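Local coordinates for pyridine nucleotide-disulfide oxidoreductase-like protein (Myceliophthora thermophila, PDB 5MQ6) that inserts one oxygen atom next to the carbonyl of ketones, polycyclic ones above all, as an FAD-dependent Baeyer-Villiger monooxygenase that also binds NADPH, at residues Ser533-Ala538 and Ser623-Gln628; Ala513-Gly518 and Glu577-Glu582; Thr341-Glu346 and Gly367-Gly372. One frame throughout, in Å; residues are numbered along the deposited sequence.

Contact 1 (Ser533-Ala538 and Ser623-Gln628); sequences SQSSQA and SGNLSQ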
ATOM      1  N   SER A 533      -2.431  11.351   3.686  1.00 24.85           N
ATOM      2  CA  SER A 533      -3.413  12.300   4.148  1.00 24.31           C
ATOM      3  C   SER A 533      -3.400  13.611   3.297  1.00 25.69           C
ATOM      4  O   SER A 533      -2.360  14.060   2.859  1.00 25.95           O
ATOM      5  CB  SER A 533      -3.128  12.727   5.585  1.00 27.98           C
ATOM      6  OG  SER A 533      -3.156  11.693   6.498  1.00 37.83           O
ATOM      7  N   GLN A 534      -4.574  14.197   3.101  1.00 21.06           N
ATOM      8  CA  GLN A 534      -4.760  15.555   2.532  1.00 18.23           C
ATOM      9  C   GLN A 534      -4.276  15.619   1.087  1.00 20.66           C
ATOM     10  O   GLN A 534      -3.681  16.601   0.665  1.00 17.43           O
ATOM     11  CB  GLN A 534      -4.009  16.606   3.409  1.00 17.71           C
ATOM     12  CG  GLN A 534      -4.230  16.444   4.933  1.00 17.29           C
ATOM     13  CD  GLN A 534      -3.987  17.793   5.628  1.00 19.29           C
ATOM     14  OE1 GLN A 534      -3.041  18.529   5.287  1.00 16.96           O
ATOM     15  NE2 GLN A 534      -4.903  18.166   6.508  1.00 19.81           N
ATOM     16  N   SER A 535      -4.514  14.556   0.326  1.00 21.47           N
ATOM     17  CA  SER A 535      -4.110  14.607  -1.045  1.00 22.06           C
ATOM     18  C   SER A 535      -5.182  13.877  -1.924  1.00 26.81           C
ATOM     19  O   SER A 535      -6.359  14.151  -1.837  1.00 27.96           O
ATOM     20  CB  SER A 535      -2.701  14.014  -1.111  1.00 20.57           C
ATOM     21  OG  SER A 535      -2.671  12.588  -0.794  1.00 21.09           O
ATOM     22  N   SER A 536      -4.760  12.980  -2.767  1.00 26.67           N
ATOM     23  CA  SER A 536      -5.613  12.082  -3.489  1.00 24.83           C
ATOM     24  C   SER A 536      -4.793  10.802  -3.659  1.00 28.00           C
ATOM     25  O   SER A 536      -3.599  10.795  -3.400  1.00 32.57           O
ATOM     26  CB  SER A 536      -5.965  12.739  -4.838  1.00 27.59           C
ATOM     27  OG  SER A 536      -6.837  11.942  -5.626  1.00 27.82           O
ATOM     28  N   GLN A 537      -5.444   9.730  -4.084  1.00 23.94           N
ATOM     29  CA  GLN A 537      -4.824   8.440  -4.256  1.00 27.59           C
ATOM     30  C   GLN A 537      -5.457   7.880  -5.570  1.00 29.98           C
ATOM     31  O   GLN A 537      -6.503   8.310  -5.996  1.00 18.31           O
ATOM     32  CB  GLN A 537      -5.163   7.538  -3.062  1.00 34.49           C
ATOM     33  CG  GLN A 537      -6.679   7.216  -3.041  1.00 39.07           C
ATOM     34  CD  GLN A 537      -7.245   6.540  -1.797  1.00 49.01           C
ATOM     35  OE1 GLN A 537      -7.012   5.356  -1.520  1.00 52.38           O
ATOM     36  NE2 GLN A 537      -8.065   7.274  -1.085  1.00 53.92           N
ATOM     37  N   ALA A 538      -4.800   6.904  -6.153  1.00 33.60           N
ATOM     38  CA  ALA A 538      -5.284   6.210  -7.264  1.00 25.65           C
ATOM     39  C   ALA A 538      -5.207   4.758  -6.870  1.00 27.48           C
ATOM     40  O   ALA A 538      -4.358   4.391  -6.059  1.00 27.66           O
ATOM     41  CB  ALA A 538      -4.395   6.553  -8.400  1.00 25.47           C
ATOM     42  N   SER A 623      -7.942  14.602   8.225  1.00 23.34           N
ATOM     43  CA  SER A 623      -6.985  13.626   7.772  1.00 26.92           C
ATOM     44  C   SER A 623      -7.318  12.948   6.476  1.00 23.93           C
ATOM     45  O   SER A 623      -6.511  12.153   5.995  1.00 27.43           O
ATOM     46  CB  SER A 623      -6.665  12.590   8.875  1.00 30.32           C
ATOM     47  OG  SER A 623      -7.771  11.716   8.955  1.00 34.78           O
ATOM     48  N   GLY A 624      -8.446  13.294   5.858  1.00 22.03           N
ATOM     49  CA  GLY A 624      -8.854  12.671   4.591  1.00 21.13           C
ATOM     50  C   GLY A 624      -8.268  13.365   3.413  1.00 19.37           C
ATOM     51  O   GLY A 624      -7.264  14.057   3.532  1.00 22.98           O
ATOM     52  N   ASN A 625      -8.910  13.168   2.271  1.00 18.72           N
ATOM     53  CA  ASN A 625      -8.411  13.525   0.994  1.00 18.19           C
ATOM     54  C   ASN A 625      -9.330  14.473   0.257  1.00 17.03           C
ATOM     55  O   ASN A 625     -10.468  14.697   0.615  1.00 21.02           O
ATOM     56  CB  ASN A 625      -8.270  12.246   0.176  1.00 20.14           C
ATOM     57  CG  ASN A 625      -6.952  11.524   0.395  1.00 22.68           C
ATOM     58  OD1 ASN A 625      -6.031  12.046   0.914  1.00 20.09           O
ATOM     59  ND2 ASN A 625      -6.862  10.315  -0.141  1.00 27.07           N
ATOM     60  N   LEU A 626      -8.798  15.071  -0.797  1.00 17.91           N
ATOM     61  CA  LEU A 626      -9.599  15.757  -1.756  1.00 19.82           C
ATOM     62  C   LEU A 626     -10.559  14.690  -2.325  1.00 21.42           C
ATOM     63  O   LEU A 626     -10.301  13.507  -2.198  1.00 21.86           O
ATOM     64  CB  LEU A 626      -8.692  16.273  -2.826  1.00 21.15           C
ATOM     65  CG  LEU A 626      -7.609  17.251  -2.450  1.00 18.52           C
ATOM     66  CD1 LEU A 626      -6.770  17.472  -3.671  1.00 19.90           C
ATOM     67  CD2 LEU A 626      -8.239  18.580  -2.074  1.00 20.74           C
ATOM     68  N   SER A 627     -11.682  15.114  -2.910  1.00 20.59           N
ATOM     69  CA  SER A 627     -12.745  14.220  -3.343  1.00 21.43           C
ATOM     70  C   SER A 627     -12.849  14.152  -4.887  1.00 23.74           C
ATOM     71  O   SER A 627     -13.820  13.565  -5.403  1.00 24.21           O
ATOM     72  CB  SER A 627     -14.090  14.654  -2.757  1.00 20.51           C
ATOM     73  OG  SER A 627     -14.472  15.928  -3.246  1.00 17.32           O
ATOM     74  N   GLN A 628     -11.887  14.756  -5.610  1.00 18.73           N
ATOM     75  CA  GLN A 628     -12.041  14.943  -7.018  1.00 20.81           C
ATOM     76  C   GLN A 628     -11.190  14.093  -7.936  1.00 21.93           C
ATOM     77  O   GLN A 628     -11.258  14.266  -9.163  1.00 25.97           O
ATOM     78  CB  GLN A 628     -11.871  16.395  -7.347  1.00 22.32           C
ATOM     79  CG  GLN A 628     -12.804  17.341  -6.572  1.00 23.74           C
ATOM     80  CD  GLN A 628     -14.258  17.239  -6.976  1.00 28.50           C
ATOM     81  OE1 GLN A 628     -14.615  17.718  -8.019  1.00 33.47           O
ATOM     82  NE2 GLN A 628     -15.111  16.610  -6.146  1.00 29.24           N
TER
HETATM   83  O   HOH W   1      -9.430  12.354  -4.810  1.00 17.76           O
HETATM   84  O   HOH W   2      -9.206   9.381  -1.927  1.00 37.59           O
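Gln534 and Ser535 meet Gly624, Asn625 and Leu626 through their backbones, Gln534 N giving a hydrogen bond to Gly624 O at 2.7 Å and Leu626 N one to Ser535 O at 2.8 Å. Neither segment is a regular strand. The two segments nevertheless run side by side, with the CA atoms of Gln534 and Asn625 4.5 Å apart.

Asn625 contributes more surface than any other residue of the contact. Its CG lies anti to the carbonyl carbon (chi1 -86°), and the amide reaches across to the segment 533-538. Its OD1 accepts from Ser535 N at 3.0 Å in a fairly straight bond, with an N-H...O angle of 164°. The donor stands above the plane of this carbonyl. The ND2 branch turns toward Gln537 instead. The two side chains cross at about a right angle, their amide planes 84° apart. Gln537 NE2 and Asn625 ND2 are both donors, 3.4 Å from each other. A water accepts from both and joins them. A second water accepts from Ser536 OG and donates to Leu626 O.

Leu626 packs CB and CG against Ser535 O, with CB 3.3 Å from that oxygen. Its side chain also touches Tyr633, Trp579 and Ile583. Ser535 OG is bonded to Leu532 O. The amide of Gln534 has its partners outside the two segments: Thr515 OG1 for OE1 and Arg622 O for NE2.

This is loop-to-loop pairing, mostly through backbone groups and one asparagine amide. It joins the loop before helix 541-562 to the loop before helix 630-641. At its Gln537 end the contact comes to about 10 Å from FAD and NADPH, measured from that side chain, close to the FAD-binding Asn541 of this flavin monooxygenase.

Contact 2 (Ala513-Gly518 and Glu577-Glu582); sequences AATLHG and EAWSFE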
ATOM      1  N   ALA A 513      -4.419  16.508  11.334  1.00 25.85           N
ATOM      2  CA  ALA A 513      -3.581  16.445  10.154  1.00 21.62           C
ATOM      3  C   ALA A 513      -3.314  17.845   9.628  1.00 18.74           C
ATOM      4  O   ALA A 513      -4.235  18.687   9.530  1.00 19.93           O
ATOM      5  CB  ALA A 513      -4.209  15.576   9.089  1.00 22.04           C
ATOM      6  N   ALA A 514      -2.052  18.122   9.288  1.00 18.57           N
ATOM      7  CA  ALA A 514      -1.722  19.409   8.711  1.00 18.75           C
ATOM      8  C   ALA A 514      -0.569  19.350   7.776  1.00 17.86           C
ATOM      9  O   ALA A 514       0.539  19.087   8.228  1.00 18.39           O
ATOM     10  CB  ALA A 514      -1.421  20.433   9.807  1.00 20.85           C
ATOM     11  N   THR A 515      -0.811  19.648   6.516  1.00 14.82           N
ATOM     12  CA  THR A 515       0.182  19.675   5.505  1.00 16.52           C
ATOM     13  C   THR A 515      -0.183  20.709   4.482  1.00 16.75           C
ATOM     14  O   THR A 515      -1.248  21.272   4.501  1.00 16.66           O
ATOM     15  CB  THR A 515       0.213  18.367   4.692  1.00 16.97           C
ATOM     16  OG1 THR A 515      -0.998  18.239   3.939  1.00 16.71           O
ATOM     17  CG2 THR A 515       0.414  17.192   5.638  1.00 17.68           C
ATOM     18  N   LEU A 516       0.747  20.982   3.574  1.00 16.34           N
ATOM     19  CA  LEU A 516       0.409  21.509   2.282  1.00 15.60           C
ATOM     20  C   LEU A 516       0.574  20.375   1.221  1.00 16.87           C
ATOM     21  O   LEU A 516       1.645  19.739   1.099  1.00 18.59           O
ATOM     22  CB  LEU A 516       1.204  22.715   1.881  1.00 16.72           C
ATOM     23  CG  LEU A 516       0.858  23.350   0.567  1.00 14.96           C
ATOM     24  CD1 LEU A 516      -0.543  23.775   0.485  1.00 14.40           C
ATOM     25  CD2 LEU A 516       1.815  24.481   0.181  1.00 16.78           C
ATOM     26  N   HIS A 517      -0.514  20.127   0.510  1.00 16.18           N
ATOM     27  CA  HIS A 517      -0.582  19.144  -0.600  1.00 17.15           C
ATOM     28  C   HIS A 517      -0.310  17.698  -0.228  1.00 16.55           C
ATOM     29  O   HIS A 517      -0.038  16.829  -1.099  1.00 18.49           O
ATOM     30  CB  HIS A 517       0.335  19.618  -1.741  1.00 17.86           C
ATOM     31  CG  HIS A 517       0.029  20.994  -2.261  1.00 19.34           C
ATOM     32  ND1 HIS A 517       0.990  21.794  -2.865  1.00 21.38           N
ATOM     33  CD2 HIS A 517      -1.121  21.682  -2.364  1.00 20.18           C
ATOM     34  CE1 HIS A 517       0.432  22.907  -3.285  1.00 20.10           C
ATOM     35  NE2 HIS A 517      -0.854  22.835  -3.052  1.00 19.09           N
ATOM     36  N   GLY A 518      -0.344  17.430   1.062  1.00 15.47           N
ATOM     37  CA  GLY A 518      -0.020  16.126   1.650  1.00 16.32           C
ATOM     38  C   GLY A 518       1.450  15.775   1.783  1.00 15.97           C
ATOM     39  O   GLY A 518       1.783  14.644   2.208  1.00 15.68           O
ATOM     40  N   GLU A 577      -2.752  25.295   7.161  1.00 22.45           N
ATOM     41  CA  GLU A 577      -4.048  25.395   7.762  1.00 21.22           C
ATOM     42  C   GLU A 577      -5.138  25.714   6.716  1.00 16.78           C
ATOM     43  O   GLU A 577      -6.203  25.142   6.749  1.00 17.74           O
ATOM     44  CB  GLU A 577      -3.994  26.419   8.887  1.00 22.73           C
ATOM     45  CG  GLU A 577      -5.102  26.224   9.861  1.00 26.14           C
ATOM     46  CD  GLU A 577      -4.949  25.022  10.729  1.00 25.97           C
ATOM     47  OE1 GLU A 577      -3.911  24.323  10.752  1.00 25.10           O
ATOM     48  OE2 GLU A 577      -5.916  24.778  11.425  1.00 34.67           O
ATOM     49  N   ALA A 578      -4.846  26.561   5.749  1.00 16.71           N
ATOM     50  CA  ALA A 578      -5.727  26.751   4.642  1.00 18.29           C
ATOM     51  C   ALA A 578      -5.994  25.424   3.892  1.00 21.86           C
ATOM     52  O   ALA A 578      -7.113  25.122   3.508  1.00 19.74           O
ATOM     53  CB  ALA A 578      -5.130  27.806   3.714  1.00 19.30           C
ATOM     54  N   TRP A 579      -4.934  24.629   3.711  1.00 21.68           N
ATOM     55  CA  TRP A 579      -5.018  23.432   2.893  1.00 18.33           C
ATOM     56  C   TRP A 579      -5.909  22.437   3.681  1.00 19.02           C
ATOM     57  O   TRP A 579      -6.816  21.787   3.118  1.00 16.25           O
ATOM     58  CB  TRP A 579      -3.579  22.894   2.625  1.00 18.60           C
ATOM     59  CG  TRP A 579      -3.644  21.613   1.831  1.00 16.46           C
ATOM     60  CD1 TRP A 579      -3.443  20.399   2.262  1.00 15.55           C
ATOM     61  CD2 TRP A 579      -4.044  21.520   0.473  1.00 17.33           C
ATOM     62  NE1 TRP A 579      -3.670  19.488   1.231  1.00 17.99           N
ATOM     63  CE2 TRP A 579      -4.063  20.175   0.129  1.00 16.53           C
ATOM     64  CE3 TRP A 579      -4.392  22.465  -0.489  1.00 16.95           C
ATOM     65  CZ2 TRP A 579      -4.404  19.741  -1.100  1.00 15.73           C
ATOM     66  CZ3 TRP A 579      -4.761  22.028  -1.734  1.00 18.65           C
ATOM     67  CH2 TRP A 579      -4.720  20.688  -2.041  1.00 17.34           C
ATOM     68  N   SER A 580      -5.702  22.420   5.024  1.00 19.56           N
ATOM     69  CA  SER A 580      -6.455  21.562   5.921  1.00 19.25           C
ATOM     70  C   SER A 580      -7.956  21.895   5.941  1.00 20.22           C
ATOM     71  O   SER A 580      -8.772  20.952   5.936  1.00 19.42           O
ATOM     72  CB  SER A 580      -5.826  21.456   7.331  1.00 19.06           C
ATOM     73  OG  SER A 580      -4.445  21.256   7.299  1.00 16.16           O
ATOM     74  N   PHE A 581      -8.316  23.192   5.886  1.00 21.35           N
ATOM     75  CA  PHE A 581      -9.717  23.594   5.724  1.00 19.29           C
ATOM     76  C   PHE A 581     -10.203  23.214   4.326  1.00 20.49           C
ATOM     77  O   PHE A 581     -11.350  22.844   4.148  1.00 21.50           O
ATOM     78  CB  PHE A 581      -9.960  25.068   6.093  1.00 22.33           C
ATOM     79  CG  PHE A 581     -10.100  25.278   7.565  1.00 21.44           C
ATOM     80  CD1 PHE A 581      -8.986  25.218   8.373  1.00 20.35           C
ATOM     81  CD2 PHE A 581     -11.369  25.372   8.163  1.00 22.11           C
ATOM     82  CE1 PHE A 581      -9.088  25.305   9.755  1.00 22.69           C
ATOM     83  CE2 PHE A 581     -11.495  25.480   9.559  1.00 23.31           C
ATOM     84  CZ  PHE A 581     -10.351  25.433  10.368  1.00 23.66           C
ATOM     85  N   GLU A 582      -9.341  23.265   3.314  1.00 21.65           N
ATOM     86  CA  GLU A 582      -9.737  22.704   1.997  1.00 21.53           C
ATOM     87  C   GLU A 582     -10.125  21.223   2.146  1.00 19.04           C
ATOM     88  O   GLU A 582     -11.185  20.819   1.647  1.00 19.45           O
ATOM     89  CB  GLU A 582      -8.698  22.927   0.906  1.00 20.91           C
ATOM     90  CG  GLU A 582      -8.940  22.335  -0.439  1.00 24.09           C
ATOM     91  CD  GLU A 582     -10.135  22.968  -1.177  1.00 30.85           C
ATOM     92  OE1 GLU A 582     -10.638  24.028  -0.757  1.00 25.24           O
ATOM     93  OE2 GLU A 582     -10.559  22.380  -2.221  1.00 30.90           O
TER
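Trp579 and Ser580, on one side of helix 573-585, pack against the loop 513-518 in a buried helix-to-loop contact that includes a T-shaped aromatic pair.

The aromatic part is His517 against Trp579. The edge of the imidazole faces the six-membered ring of the indole, with centroids 4.8 Å apart and planes at 87°. His517 CD2 makes the approach, 3.7 Å from both Trp579 CZ3 and Trp579 CH2. Trp579 CG is anti to the backbone N (chi1 177°), and the indole extends from there toward the loop. His517 also makes an edge-to-face pair with Tyr640 of helix 630-641.

Backbone atoms of the loop also lie over one face of the indole: His517 N and Leu516 C, both offset toward the rim. Separately, Thr515 O comes within 3.3 Å of Trp579 CD1. The polar end of the tryptophan is held elsewhere, since NE1 donates to Gln534 O.

The apolar part is small. Leu516 CD1 touches Trp579 CB at 3.8 Å, and the two side chains cross at about a right angle.

No hydrogen bond joins the two segments; the polar side chains here have their partners elsewhere. Thr515 OG1 is bonded to Gln534 OE1, and it also takes a weak bond from Gly518 N within the loop. Ser580 OG is bonded to Glu576 O one helical turn back and sits 3.6 Å from Ala514 CA.

Contact 3 (Thr341-Glu346 and Gly367-Gly372); sequences TDAAEE and GSPRHG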
ATOM      1  N   THR A 341     -12.346   6.741 -11.243  1.00 19.88           N
ATOM      2  CA  THR A 341     -12.826   8.011 -10.671  1.00 19.00           C
ATOM      3  C   THR A 341     -14.195   8.378 -11.304  1.00 21.46           C
ATOM      4  O   THR A 341     -14.726   9.485 -11.147  1.00 23.22           O
ATOM      5  CB  THR A 341     -11.808   9.138 -10.902  1.00 17.76           C
ATOM      6  OG1 THR A 341     -11.478   9.277 -12.299  1.00 18.91           O
ATOM      7  CG2 THR A 341     -10.580   8.877 -10.173  1.00 17.59           C
ATOM      8  N   ASP A 342     -14.773   7.457 -12.023  1.00 22.86           N
ATOM      9  CA  ASP A 342     -16.105   7.672 -12.646  1.00 24.25           C
ATOM     10  C   ASP A 342     -16.040   8.896 -13.573  1.00 24.76           C
ATOM     11  O   ASP A 342     -16.870   9.825 -13.514  1.00 30.27           O
ATOM     12  CB  ASP A 342     -17.186   7.724 -11.573  1.00 25.35           C
ATOM     13  CG  ASP A 342     -18.623   7.798 -12.139  1.00 32.43           C
ATOM     14  OD1 ASP A 342     -18.849   7.275 -13.245  1.00 30.72           O
ATOM     15  OD2 ASP A 342     -19.541   8.361 -11.451  1.00 32.72           O
ATOM     16  N   ALA A 343     -15.003   8.914 -14.402  1.00 26.41           N
ATOM     17  CA  ALA A 343     -14.725  10.058 -15.253  1.00 25.69           C
ATOM     18  C   ALA A 343     -14.435   9.712 -16.690  1.00 27.76           C
ATOM     19  O   ALA A 343     -13.990  10.576 -17.398  1.00 30.82           O
ATOM     20  CB  ALA A 343     -13.572  10.822 -14.685  1.00 26.46           C
ATOM     21  N   ALA A 344     -14.693   8.495 -17.144  1.00 27.70           N
ATOM     22  CA  ALA A 344     -14.317   8.135 -18.494  1.00 33.23           C
ATOM     23  C   ALA A 344     -15.260   8.887 -19.447  1.00 37.28           C
ATOM     24  O   ALA A 344     -16.469   8.796 -19.294  1.00 32.23           O
ATOM     25  CB  ALA A 344     -14.387   6.623 -18.706  1.00 30.76           C
ATOM     26  N   GLU A 345     -14.690   9.667 -20.369  1.00 39.67           N
ATOM     27  CA  GLU A 345     -15.505  10.361 -21.390  1.00 49.71           C
ATOM     28  C   GLU A 345     -16.043   9.456 -22.526  1.00 60.62           C
ATOM     29  O   GLU A 345     -15.479   8.388 -22.801  1.00 58.30           O
ATOM     30  CB  GLU A 345     -14.727  11.536 -21.937  1.00 57.52           C
ATOM     31  CG  GLU A 345     -14.961  12.804 -21.103  1.00 62.37           C
ATOM     32  CD  GLU A 345     -13.707  13.636 -20.893  1.00 72.05           C
ATOM     33  OE1 GLU A 345     -13.717  14.455 -19.933  1.00 82.91           O
ATOM     34  OE2 GLU A 345     -12.716  13.467 -21.655  1.00 70.73           O
ATOM     35  N   GLU A 346     -17.086   9.944 -23.218  1.00 65.20           N
ATOM     36  CA  GLU A 346     -18.127   9.101 -23.873  1.00 63.47           C
ATOM     37  C   GLU A 346     -17.674   7.977 -24.798  1.00 54.61           C
ATOM     38  O   GLU A 346     -18.114   6.782 -24.679  1.00 60.81           O
ATOM     39  CB  GLU A 346     -19.183   9.954 -24.640  1.00 61.62           C
ATOM     40  CG  GLU A 346     -20.600   9.358 -24.523  1.00 67.14           C
ATOM     41  CD  GLU A 346     -20.674   7.808 -24.689  1.00 74.67           C
ATOM     42  OE1 GLU A 346     -20.532   7.333 -25.844  1.00 69.64           O
ATOM     43  OE2 GLU A 346     -20.843   7.042 -23.680  1.00 75.45           O
ATOM     44  N   GLY A 367     -12.649   9.411  -5.195  1.00 21.49           N
ATOM     45  CA  GLY A 367     -13.010  10.756  -5.643  1.00 20.73           C
ATOM     46  C   GLY A 367     -13.512  10.643  -7.066  1.00 19.88           C
ATOM     47  O   GLY A 367     -13.270   9.655  -7.742  1.00 26.64           O
ATOM     48  N   SER A 368     -14.167  11.670  -7.540  1.00 18.29           N
ATOM     49  CA  SER A 368     -14.554  11.807  -8.932  1.00 21.39           C
ATOM     50  C   SER A 368     -14.541  13.249  -9.272  1.00 19.91           C
ATOM     51  O   SER A 368     -14.998  13.999  -8.474  1.00 22.05           O
ATOM     52  CB  SER A 368     -16.015  11.317  -9.119  1.00 21.06           C
ATOM     53  OG  SER A 368     -16.407  11.409 -10.473  1.00 21.25           O
ATOM     54  N   PRO A 369     -14.056  13.661 -10.458  1.00 20.66           N
ATOM     55  CA  PRO A 369     -14.228  15.086 -10.780  1.00 23.63           C
ATOM     56  C   PRO A 369     -15.566  15.433 -11.401  1.00 29.25           C
ATOM     57  O   PRO A 369     -15.744  16.562 -11.916  1.00 35.82           O
ATOM     58  CB  PRO A 369     -13.163  15.325 -11.854  1.00 20.86           C
ATOM     59  CG  PRO A 369     -13.042  14.001 -12.578  1.00 21.33           C
ATOM     60  CD  PRO A 369     -13.311  12.965 -11.510  1.00 21.24           C
ATOM     61  N   ARG A 370     -16.501  14.512 -11.447  1.00 30.57           N
ATOM     62  CA  ARG A 370     -17.624  14.724 -12.325  1.00 34.75           C
ATOM     63  C   ARG A 370     -18.874  15.108 -11.602  1.00 35.76           C
ATOM     64  O   ARG A 370     -19.859  15.398 -12.263  1.00 34.42           O
ATOM     65  CB  ARG A 370     -17.877  13.425 -13.046  1.00 36.35           C
ATOM     66  CG  ARG A 370     -18.624  13.579 -14.314  1.00 44.01           C
ATOM     67  CD  ARG A 370     -19.491  12.390 -14.480  1.00 47.37           C
ATOM     68  NE  ARG A 370     -18.843  11.373 -15.257  1.00 50.26           N
ATOM     69  CZ  ARG A 370     -19.263  10.111 -15.312  1.00 67.69           C
ATOM     70  NH1 ARG A 370     -20.304   9.693 -14.553  1.00 69.01           N
ATOM     71  NH2 ARG A 370     -18.614   9.239 -16.112  1.00 71.42           N
ATOM     72  N   HIS A 371     -18.892  15.028 -10.277  1.00 28.17           N
ATOM     73  CA  HIS A 371     -20.139  15.151  -9.594  1.00 33.47           C
ATOM     74  C   HIS A 371     -20.154  16.276  -8.601  1.00 34.56           C
ATOM     75  O   HIS A 371     -21.016  16.273  -7.770  1.00 41.29           O
ATOM     76  CB  HIS A 371     -20.516  13.843  -8.869  1.00 32.89           C
ATOM     77  CG  HIS A 371     -20.616  12.677  -9.770  1.00 30.65           C
ATOM     78  ND1 HIS A 371     -21.762  12.379 -10.472  1.00 31.83           N
ATOM     79  CD2 HIS A 371     -19.702  11.762 -10.140  1.00 33.75           C
ATOM     80  CE1 HIS A 371     -21.557  11.307 -11.206  1.00 34.27           C
ATOM     81  NE2 HIS A 371     -20.310  10.921 -11.033  1.00 34.51           N
ATOM     82  N   GLY A 372     -19.246  17.233  -8.662  1.00 40.00           N
ATOM     83  CA  GLY A 372     -19.214  18.336  -7.670  1.00 40.01           C
ATOM     84  C   GLY A 372     -18.661  17.893  -6.317  1.00 40.83           C
ATOM     85  O   GLY A 372     -18.048  16.847  -6.224  1.00 41.92           O
TER
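Asp342 meets both Arg370 and His371, and with Thr341 and Ser368, buried like it, forms the tight part of this contact. The carboxylate divides its two oxygens. OD1 makes a salt bridge to Arg370 NH1 at 3.1 Å. OD2 accepts from His371 NE2 at 2.7 Å, a His-carboxylate hydrogen bond that arrives from above the carboxylate plane. The carboxylate is turned 25° from the imidazole and 66° from the guanidinium. With CG anti to the backbone N (chi1 -174°), the carboxylate carbon is carried toward 367-372. An alanine in place of Asp342 would probably leave Arg370 and His371 without their shared carboxylate and freer to turn.

Beside it, Ser368 OG donates to Thr341 O at 2.6 Å. The same hydroxyl accepts from Arg370 N. Gly367 O receives a CA-H...O contact from Thr341 CA at 3.4 Å and has no conventional hydrogen-bond partner.

The other side is looser. Arg370 reaches in from this exposed side, and Asp342 O lies over one face of its guanidinium, 3.0 Å from Arg370 CZ. Exposed Pro369 rests its CD on Ala343 CB at 3.8 Å. Beyond them Glu345 is exposed and poorly ordered.

Ser368 and Arg370 form an ST turn just after helix 363-366. The contact thus joins the loop leaving helix 328-340 to the turn leaving helix 363-366, away from the FAD and NADPH sites.

Contact 1 lies between the other two, its centre 11 Å from that of contact 2 and 15 Å from that of contact 3. Contacts 2 and 3 do not touch and have centres 24 Å apart. Gln534 links contact 1 to 513-518 and to helix 573-585. On the other side, Ser627 O pairs with Ser368 N, and Gln628 NE2 with Gly372 O. The loop 623-628 bridges 367-372 and 533-538. Along the chain, contact 3 closes first; the segments of contacts 1 and 2 then alternate. Together the three contacts tie C-terminal helices and loops to the region after helix 328-340, with the Gln537 side chain of contact 1 about 10 Å from each cofactor.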